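Long-range contact in probable quinone reductase Qor (NADPH:quinone reductase) (Zeta-crystallin homolog protein) (Mycobacterium tuberculosis, PDB 4RVU), which probably transfers electrons from NADPH to quinones: residues A[7-19]-A[50-63]. Numbering follows the deposited sequence.
Sequences AIEVTETGGPGVL and FRSGQYPRELPFVI
Arg51, in the last turn of helix 45-52, packs its side chain against Gly14, Pro16, Val18 and Leu19 of the loop that follows strand 5-10. CG, set anti to the backbone N (chi1 -171°), lies 3.6 Å from Leu19 CD2 and also packs on Val18 CG2. The chain then bends at chi2 and chi3, and CD passes close to the carbonyl oxygens of Gly14 and Gly15. Pro16 comes over one face of the guanidinium, its CA 3.7 Å from Arg51 NE and its N above the rim. NH1 reaches Gly14 O (3.2 Å) almost straight, within the guanidinium plane and on a lone pair of that carbonyl. NH2 carries on to helix 312-320, with a salt bridge to Glu320 and a hydrogen bond to His316. Arg51 also accepts with its main chain: Gly14 N donates to Arg51 O at 3.0 Å, so Arg51 takes hold of Gly14 by both its N-H and its C=O, which belong to successive peptide units.

Farther along, Val10 and Phe61 form an antiparallel hydrogen-bonded pair, Val10 N to Phe61 O being 2.8 Å, and Val10 CB lies over the Phe61 ring in a CH-pi contact. Strand 61-62 thus edges the three-stranded antiparallel sheet 20-24, 5-10, 61-62, part of the GroES-like catalytic domain of medium-chain dehydrogenases/reductases.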
ATOM      1  N   ALA A   7      20.674 -33.285  12.084  1.00 20.72           N
ATOM      2  CA  ALA A   7      20.188 -31.927  11.849  1.00 21.39           C
ATOM      3  C   ALA A   7      21.079 -31.234  10.832  1.00 22.48           C
ATOM      4  O   ALA A   7      22.207 -31.668  10.585  1.00 21.65           O
ATOM      5  CB  ALA A   7      20.145 -31.122  13.151  1.00 22.09           C
ATOM      6  N   ILE A   8      20.566 -30.151  10.257  1.00 19.09           N
ATOM      7  CA  ILE A   8      21.327 -29.341   9.324  1.00 19.54           C
ATOM      8  C   ILE A   8      21.653 -28.026  10.019  1.00 20.74           C
ATOM      9  O   ILE A   8      20.773 -27.190  10.269  1.00 19.90           O
ATOM     10  CB  ILE A   8      20.555 -29.089   8.017  1.00 18.94           C
ATOM     11  CG1 ILE A   8      20.224 -30.418   7.314  1.00 19.92           C
ATOM     12  CG2 ILE A   8      21.354 -28.192   7.075  1.00 19.19           C
ATOM     13  CD1 ILE A   8      21.416 -31.084   6.607  1.00 18.96           C
ATOM     14  N   GLU A   9      22.922 -27.850  10.361  1.00 30.95           N
ATOM     15  CA  GLU A   9      23.317 -26.691  11.152  1.00 30.70           C
ATOM     16  C   GLU A   9      24.141 -25.729  10.316  1.00 32.04           C
ATOM     17  O   GLU A   9      24.933 -26.147   9.467  1.00 31.93           O
ATOM     18  CB  GLU A   9      24.123 -27.152  12.364  1.00 32.37           C
ATOM     19  CG  GLU A   9      24.682 -26.028  13.218  1.00 33.83           C
ATOM     20  CD  GLU A   9      25.642 -26.546  14.262  1.00 34.79           C
ATOM     21  OE1 GLU A   9      26.713 -27.064  13.877  1.00 35.80           O
ATOM     22  OE2 GLU A   9      25.318 -26.449  15.462  1.00 36.11           O
ATOM     23  N   VAL A  10      23.940 -24.439  10.558  1.00 28.96           N
ATOM     24  CA  VAL A  10      24.734 -23.392   9.932  1.00 29.92           C
ATOM     25  C   VAL A  10      25.639 -22.781  11.001  1.00 31.11           C
ATOM     26  O   VAL A  10      25.154 -22.242  11.996  1.00 29.63           O
ATOM     27  CB  VAL A  10      23.824 -22.330   9.296  1.00 31.06           C
ATOM     28  CG1 VAL A  10      24.639 -21.188   8.709  1.00 31.16           C
ATOM     29  CG2 VAL A  10      22.963 -22.974   8.219  1.00 30.41           C
ATOM     30  N   THR A  11      26.949 -22.914  10.805  1.00 37.33           N
ATOM     31  CA  THR A  11      27.955 -22.410  11.736  1.00 38.22           C
ATOM     32  C   THR A  11      28.470 -21.069  11.231  1.00 38.24           C
ATOM     33  O   THR A  11      28.823 -20.174  12.007  1.00 37.96           O
ATOM     34  CB  THR A  11      29.107 -23.432  11.887  1.00 37.36           C
ATOM     35  OG1 THR A  11      28.676 -24.506  12.733  1.00 38.39           O
ATOM     36  CG2 THR A  11      30.348 -22.796  12.495  1.00 40.02           C
ATOM     37  N   GLU A  12      28.490 -20.926   9.913  1.00 44.01           N
ATOM     38  CA  GLU A  12      28.812 -19.655   9.289  1.00 44.90           C
ATOM     39  C   GLU A  12      27.855 -19.474   8.122  1.00 45.03           C
ATOM     40  O   GLU A  12      27.472 -20.449   7.475  1.00 45.19           O
ATOM     41  CB  GLU A  12      30.270 -19.637   8.810  1.00 44.97           C
ATOM     42  CG  GLU A  12      30.450 -19.990   7.331  1.00 46.18           C
ATOM     43  CD  GLU A  12      31.894 -20.287   6.957  1.00 46.59           C
ATOM     44  OE1 GLU A  12      32.403 -21.349   7.383  1.00 47.28           O
ATOM     45  OE2 GLU A  12      32.512 -19.462   6.234  1.00 44.75           O
ATOM     46  N   THR A  13      27.453 -18.234   7.857  1.00 36.17           N
ATOM     47  CA  THR A  13      26.544 -17.963   6.747  1.00 36.30           C
ATOM     48  C   THR A  13      27.281 -18.026   5.407  1.00 36.17           C
ATOM     49  O   THR A  13      28.506 -17.943   5.364  1.00 36.28           O
ATOM     50  CB  THR A  13      25.821 -16.612   6.912  1.00 37.89           C
ATOM     51  OG1 THR A  13      26.774 -15.540   6.905  1.00 38.52           O
ATOM     52  CG2 THR A  13      25.041 -16.583   8.224  1.00 38.04           C
ATOM     53  N   GLY A  14      26.535 -18.197   4.319  1.00 37.07           N
ATOM     54  CA  GLY A  14      27.128 -18.291   2.991  1.00 36.62           C
ATOM     55  C   GLY A  14      26.254 -19.069   2.022  1.00 38.30           C
ATOM     56  O   GLY A  14      25.024 -19.060   2.136  1.00 37.82           O
ATOM     57  N   GLY A  15      26.882 -19.744   1.063  1.00 30.77           N
ATOM     58  CA  GLY A  15      26.142 -20.475   0.051  1.00 31.05           C
ATOM     59  C   GLY A  15      25.584 -21.779   0.577  1.00 30.82           C
ATOM     60  O   GLY A  15      25.763 -22.100   1.757  1.00 30.87           O
ATOM     61  N   PRO A  16      24.915 -22.548  -0.296  1.00 28.21           N
ATOM     62  CA  PRO A  16      24.315 -23.835   0.079  1.00 29.04           C
ATOM     63  C   PRO A  16      25.325 -24.762   0.754  1.00 28.71           C
ATOM     64  O   PRO A  16      24.936 -25.640   1.525  1.00 28.31           O
ATOM     65  CB  PRO A  16      23.889 -24.425  -1.272  1.00 28.55           C
ATOM     66  CG  PRO A  16      23.676 -23.231  -2.151  1.00 28.94           C
ATOM     67  CD  PRO A  16      24.735 -22.251  -1.728  1.00 28.85           C
ATOM     68  N   GLY A  17      26.609 -24.549   0.466  1.00 31.23           N
ATOM     69  CA  GLY A  17      27.679 -25.357   1.018  1.00 30.54           C
ATOM     70  C   GLY A  17      27.780 -25.353   2.532  1.00 31.04           C
ATOM     71  O   GLY A  17      28.245 -26.327   3.118  1.00 31.19           O
ATOM     72  N   VAL A  18      27.336 -24.271   3.172  1.00 28.78           N
ATOM     73  CA  VAL A  18      27.414 -24.172   4.634  1.00 29.10           C
ATOM     74  C   VAL A  18      26.370 -25.033   5.357  1.00 29.24           C
ATOM     75  O   VAL A  18      26.414 -25.184   6.583  1.00 29.78           O
ATOM     76  CB  VAL A  18      27.313 -22.705   5.130  1.00 28.22           C
ATOM     77  CG1 VAL A  18      28.294 -21.814   4.392  1.00 29.46           C
ATOM     78  CG2 VAL A  18      25.898 -22.171   4.973  1.00 29.09           C
ATOM     79  N   LEU A  19      25.424 -25.590   4.608  1.00 28.72           N
ATOM     80  CA  LEU A  19      24.421 -26.466   5.211  1.00 28.69           C
ATOM     81  C   LEU A  19      25.028 -27.825   5.601  1.00 30.17           C
ATOM     82  O   LEU A  19      25.054 -28.763   4.796  1.00 30.16           O
ATOM     83  CB  LEU A  19      23.231 -26.647   4.266  1.00 28.08           C
ATOM     84  CG  LEU A  19      22.479 -25.363   3.909  1.00 28.10           C
ATOM     85  CD1 LEU A  19      21.554 -25.568   2.716  1.00 28.57           C
ATOM     86  CD2 LEU A  19      21.705 -24.857   5.115  1.00 27.44           C
ATOM     87  N   PHE A  50      18.240 -16.808   5.336  1.00 31.72           N
ATOM     88  CA  PHE A  50      18.851 -17.083   6.633  1.00 31.52           C
ATOM     89  C   PHE A  50      20.182 -17.803   6.501  1.00 32.69           C
ATOM     90  O   PHE A  50      21.123 -17.540   7.256  1.00 31.86           O
ATOM     91  CB  PHE A  50      17.924 -17.919   7.512  1.00 31.67           C
ATOM     92  CG  PHE A  50      16.844 -17.124   8.170  1.00 33.66           C
ATOM     93  CD1 PHE A  50      15.511 -17.366   7.880  1.00 33.06           C
ATOM     94  CD2 PHE A  50      17.165 -16.121   9.073  1.00 34.06           C
ATOM     95  CE1 PHE A  50      14.513 -16.623   8.487  1.00 34.64           C
ATOM     96  CE2 PHE A  50      16.174 -15.373   9.681  1.00 35.67           C
ATOM     97  CZ  PHE A  50      14.847 -15.628   9.391  1.00 34.82           C
ATOM     98  N   ARG A  51      20.249 -18.733   5.556  1.00 31.64           N
ATOM     99  CA  ARG A  51      21.484 -19.455   5.301  1.00 30.87           C
ATOM    100  C   ARG A  51      22.564 -18.484   4.816  1.00 32.82           C
ATOM    101  O   ARG A  51      23.718 -18.558   5.248  1.00 31.30           O
ATOM    102  CB  ARG A  51      21.245 -20.542   4.259  1.00 31.21           C
ATOM    103  CG  ARG A  51      22.420 -21.488   4.074  1.00 31.39           C
ATOM    104  CD  ARG A  51      22.977 -21.351   2.683  1.00 32.51           C
ATOM    105  NE  ARG A  51      21.945 -21.570   1.684  1.00 35.30           N
ATOM    106  CZ  ARG A  51      21.727 -20.793   0.627  1.00 31.71           C
ATOM    107  NH1 ARG A  51      22.483 -19.728   0.393  1.00 32.43           N
ATOM    108  NH2 ARG A  51      20.749 -21.095  -0.204  1.00 31.88           N
ATOM    109  N   SER A  52      22.180 -17.563   3.933  1.00 31.86           N
ATOM    110  CA  SER A  52      23.142 -16.641   3.334  1.00 32.93           C
ATOM    111  C   SER A  52      23.539 -15.510   4.283  1.00 33.47           C
ATOM    112  O   SER A  52      24.559 -14.852   4.074  1.00 32.06           O
ATOM    113  CB  SER A  52      22.616 -16.068   2.013  1.00 33.40           C
ATOM    114  OG  SER A  52      21.591 -15.109   2.224  1.00 33.76           O
ATOM    115  N   GLY A  53      22.745 -15.295   5.328  1.00 39.97           N
ATOM    116  CA  GLY A  53      23.006 -14.219   6.269  1.00 40.75           C
ATOM    117  C   GLY A  53      22.361 -12.914   5.839  1.00 41.72           C
ATOM    118  O   GLY A  53      22.593 -11.866   6.445  1.00 42.32           O
ATOM    119  N   GLN A  54      21.567 -12.982   4.771  1.00 54.01           N
ATOM    120  CA  GLN A  54      20.762 -11.854   4.316  1.00 53.19           C
ATOM    121  C   GLN A  54      19.867 -11.419   5.458  1.00 54.12           C
ATOM    122  O   GLN A  54      19.994 -10.315   5.984  1.00 55.48           O
ATOM    123  CB  GLN A  54      19.871 -12.285   3.159  1.00 53.64           C
ATOM    124  CG  GLN A  54      20.242 -11.727   1.812  1.00 53.25           C
ATOM    125  CD  GLN A  54      19.011 -11.409   0.985  1.00 55.65           C
ATOM    126  OE1 GLN A  54      18.066 -10.793   1.484  1.00 56.01           O
ATOM    127  NE2 GLN A  54      19.008 -11.835  -0.281  1.00 54.86           N
ATOM    128  N   TYR A  55      18.944 -12.299   5.821  1.00 39.92           N
ATOM    129  CA  TYR A  55      18.174 -12.126   7.038  1.00 41.38           C
ATOM    130  C   TYR A  55      19.086 -12.593   8.166  1.00 41.38           C
ATOM    131  O   TYR A  55      19.356 -13.792   8.302  1.00 40.11           O
ATOM    132  CB  TYR A  55      16.886 -12.964   7.012  1.00 41.43           C
ATOM    133  CG  TYR A  55      15.820 -12.531   6.009  1.00 40.85           C
ATOM    134  CD1 TYR A  55      16.114 -11.662   4.961  1.00 40.92           C
ATOM    135  CD2 TYR A  55      14.511 -12.992   6.125  1.00 40.98           C
ATOM    136  CE1 TYR A  55      15.136 -11.269   4.053  1.00 40.25           C
ATOM    137  CE2 TYR A  55      13.529 -12.606   5.228  1.00 39.73           C
ATOM    138  CZ  TYR A  55      13.844 -11.748   4.194  1.00 40.70           C
ATOM    139  OH  TYR A  55      12.858 -11.371   3.306  1.00 39.83           O
ATOM    140  N   PRO A  56      19.590 -11.648   8.976  1.00 44.27           N
ATOM    141  CA  PRO A  56      20.548 -12.012  10.027  1.00 44.23           C
ATOM    142  C   PRO A  56      19.916 -12.838  11.139  1.00 43.83           C
ATOM    143  O   PRO A  56      18.731 -12.685  11.444  1.00 44.90           O
ATOM    144  CB  PRO A  56      21.000 -10.651  10.584  1.00 44.58           C
ATOM    145  CG  PRO A  56      19.859  -9.741  10.315  1.00 46.22           C
ATOM    146  CD  PRO A  56      19.244 -10.216   9.014  1.00 45.40           C
ATOM    147  N   ARG A  57      20.720 -13.713  11.730  1.00 41.70           N
ATOM    148  CA  ARG A  57      20.300 -14.552  12.841  1.00 43.33           C
ATOM    149  C   ARG A  57      21.550 -14.922  13.635  1.00 42.99           C
ATOM    150  O   ARG A  57      22.652 -14.931  13.092  1.00 43.74           O
ATOM    151  CB  ARG A  57      19.577 -15.812  12.327  1.00 42.64           C
ATOM    152  CG  ARG A  57      19.364 -16.884  13.395  1.00 42.91           C
ATOM    153  CD  ARG A  57      18.289 -17.906  13.038  1.00 42.96           C
ATOM    154  NE  ARG A  57      18.084 -18.832  14.153  1.00 43.80           N
ATOM    155  CZ  ARG A  57      17.215 -19.842  14.157  1.00 43.82           C
ATOM    156  NH1 ARG A  57      16.444 -20.067  13.096  1.00 42.43           N
ATOM    157  NH2 ARG A  57      17.116 -20.627  15.226  1.00 42.07           N
ATOM    158  N   GLU A  58      21.385 -15.212  14.920  1.00 57.43           N
ATOM    159  CA  GLU A  58      22.502 -15.639  15.756  1.00 58.38           C
ATOM    160  C   GLU A  58      23.060 -17.014  15.361  1.00 59.53           C
ATOM    161  O   GLU A  58      22.304 -17.968  15.147  1.00 57.90           O
ATOM    162  CB  GLU A  58      22.074 -15.657  17.224  1.00 59.21           C
ATOM    163  CG  GLU A  58      23.216 -15.652  18.225  1.00 60.47           C
ATOM    164  CD  GLU A  58      23.775 -14.258  18.476  1.00 62.81           C
ATOM    165  OE1 GLU A  58      23.657 -13.386  17.584  1.00 62.89           O
ATOM    166  OE2 GLU A  58      24.334 -14.034  19.573  1.00 64.22           O
ATOM    167  N   LEU A  59      24.389 -17.100  15.290  1.00 43.70           N
ATOM    168  CA  LEU A  59      25.101 -18.321  14.914  1.00 42.38           C
ATOM    169  C   LEU A  59      25.597 -19.076  16.147  1.00 42.67           C
ATOM    170  O   LEU A  59      25.904 -18.465  17.174  1.00 43.63           O
ATOM    171  CB  LEU A  59      26.300 -17.978  14.024  1.00 41.26           C
ATOM    172  CG  LEU A  59      26.162 -17.789  12.512  1.00 41.79           C
ATOM    173  CD1 LEU A  59      24.902 -17.060  12.111  1.00 43.08           C
ATOM    174  CD2 LEU A  59      27.379 -17.058  11.980  1.00 41.11           C
ATOM    175  N   PRO A  60      25.661 -20.416  16.063  1.00 40.74           N
ATOM    176  CA  PRO A  60      25.124 -21.223  14.962  1.00 40.04           C
ATOM    177  C   PRO A  60      23.630 -21.469  15.152  1.00 40.80           C
ATOM    178  O   PRO A  60      23.086 -21.180  16.222  1.00 40.15           O
ATOM    179  CB  PRO A  60      25.886 -22.540  15.104  1.00 39.28           C
ATOM    180  CG  PRO A  60      26.153 -22.654  16.559  1.00 40.80           C
ATOM    181  CD  PRO A  60      26.419 -21.239  17.023  1.00 38.75           C
ATOM    182  N   PHE A  61      22.967 -21.985  14.124  1.00 31.07           N
ATOM    183  CA  PHE A  61      21.562 -22.345  14.257  1.00 30.49           C
ATOM    184  C   PHE A  61      21.218 -23.525  13.357  1.00 29.69           C
ATOM    185  O   PHE A  61      21.873 -23.743  12.337  1.00 29.38           O
ATOM    186  CB  PHE A  61      20.640 -21.145  13.985  1.00 29.64           C
ATOM    187  CG  PHE A  61      20.757 -20.560  12.594  1.00 30.74           C
ATOM    188  CD1 PHE A  61      21.647 -19.522  12.333  1.00 30.87           C
ATOM    189  CD2 PHE A  61      19.939 -21.009  11.562  1.00 29.96           C
ATOM    190  CE1 PHE A  61      21.743 -18.968  11.064  1.00 30.07           C
ATOM    191  CE2 PHE A  61      20.030 -20.467  10.293  1.00 30.62           C
ATOM    192  CZ  PHE A  61      20.933 -19.442  10.042  1.00 31.44           C
ATOM    193  N   VAL A  62      20.223 -24.304  13.770  1.00 26.60           N
ATOM    194  CA  VAL A  62      19.632 -25.326  12.910  1.00 25.58           C
ATOM    195  C   VAL A  62      18.555 -24.606  12.112  1.00 25.53           C
ATOM    196  O   VAL A  62      17.714 -23.915  12.688  1.00 26.17           O
ATOM    197  CB  VAL A  62      19.024 -26.484  13.726  1.00 25.83           C
ATOM    198  CG1 VAL A  62      18.264 -27.441  12.822  1.00 25.89           C
ATOM    199  CG2 VAL A  62      20.109 -27.238  14.474  1.00 28.29           C
ATOM    200  N   ILE A  63      18.589 -24.751  10.790  1.00 26.60           N
ATOM    201  CA  ILE A  63      17.791 -23.925   9.884  1.00 26.73           C
ATOM    202  C   ILE A  63      16.379 -24.474   9.615  1.00 26.55           C
ATOM    203  O   ILE A  63      16.134 -25.672   9.801  1.00 26.97           O
ATOM    204  CB  ILE A  63      18.560 -23.751   8.558  1.00 27.10           C
ATOM    205  CG1 ILE A  63      17.944 -22.682   7.659  1.00 28.91           C
ATOM    206  CG2 ILE A  63      18.687 -25.073   7.845  1.00 27.83           C
ATOM    207  CD1 ILE A  63      18.921 -22.134   6.658  1.00 28.01           C
TER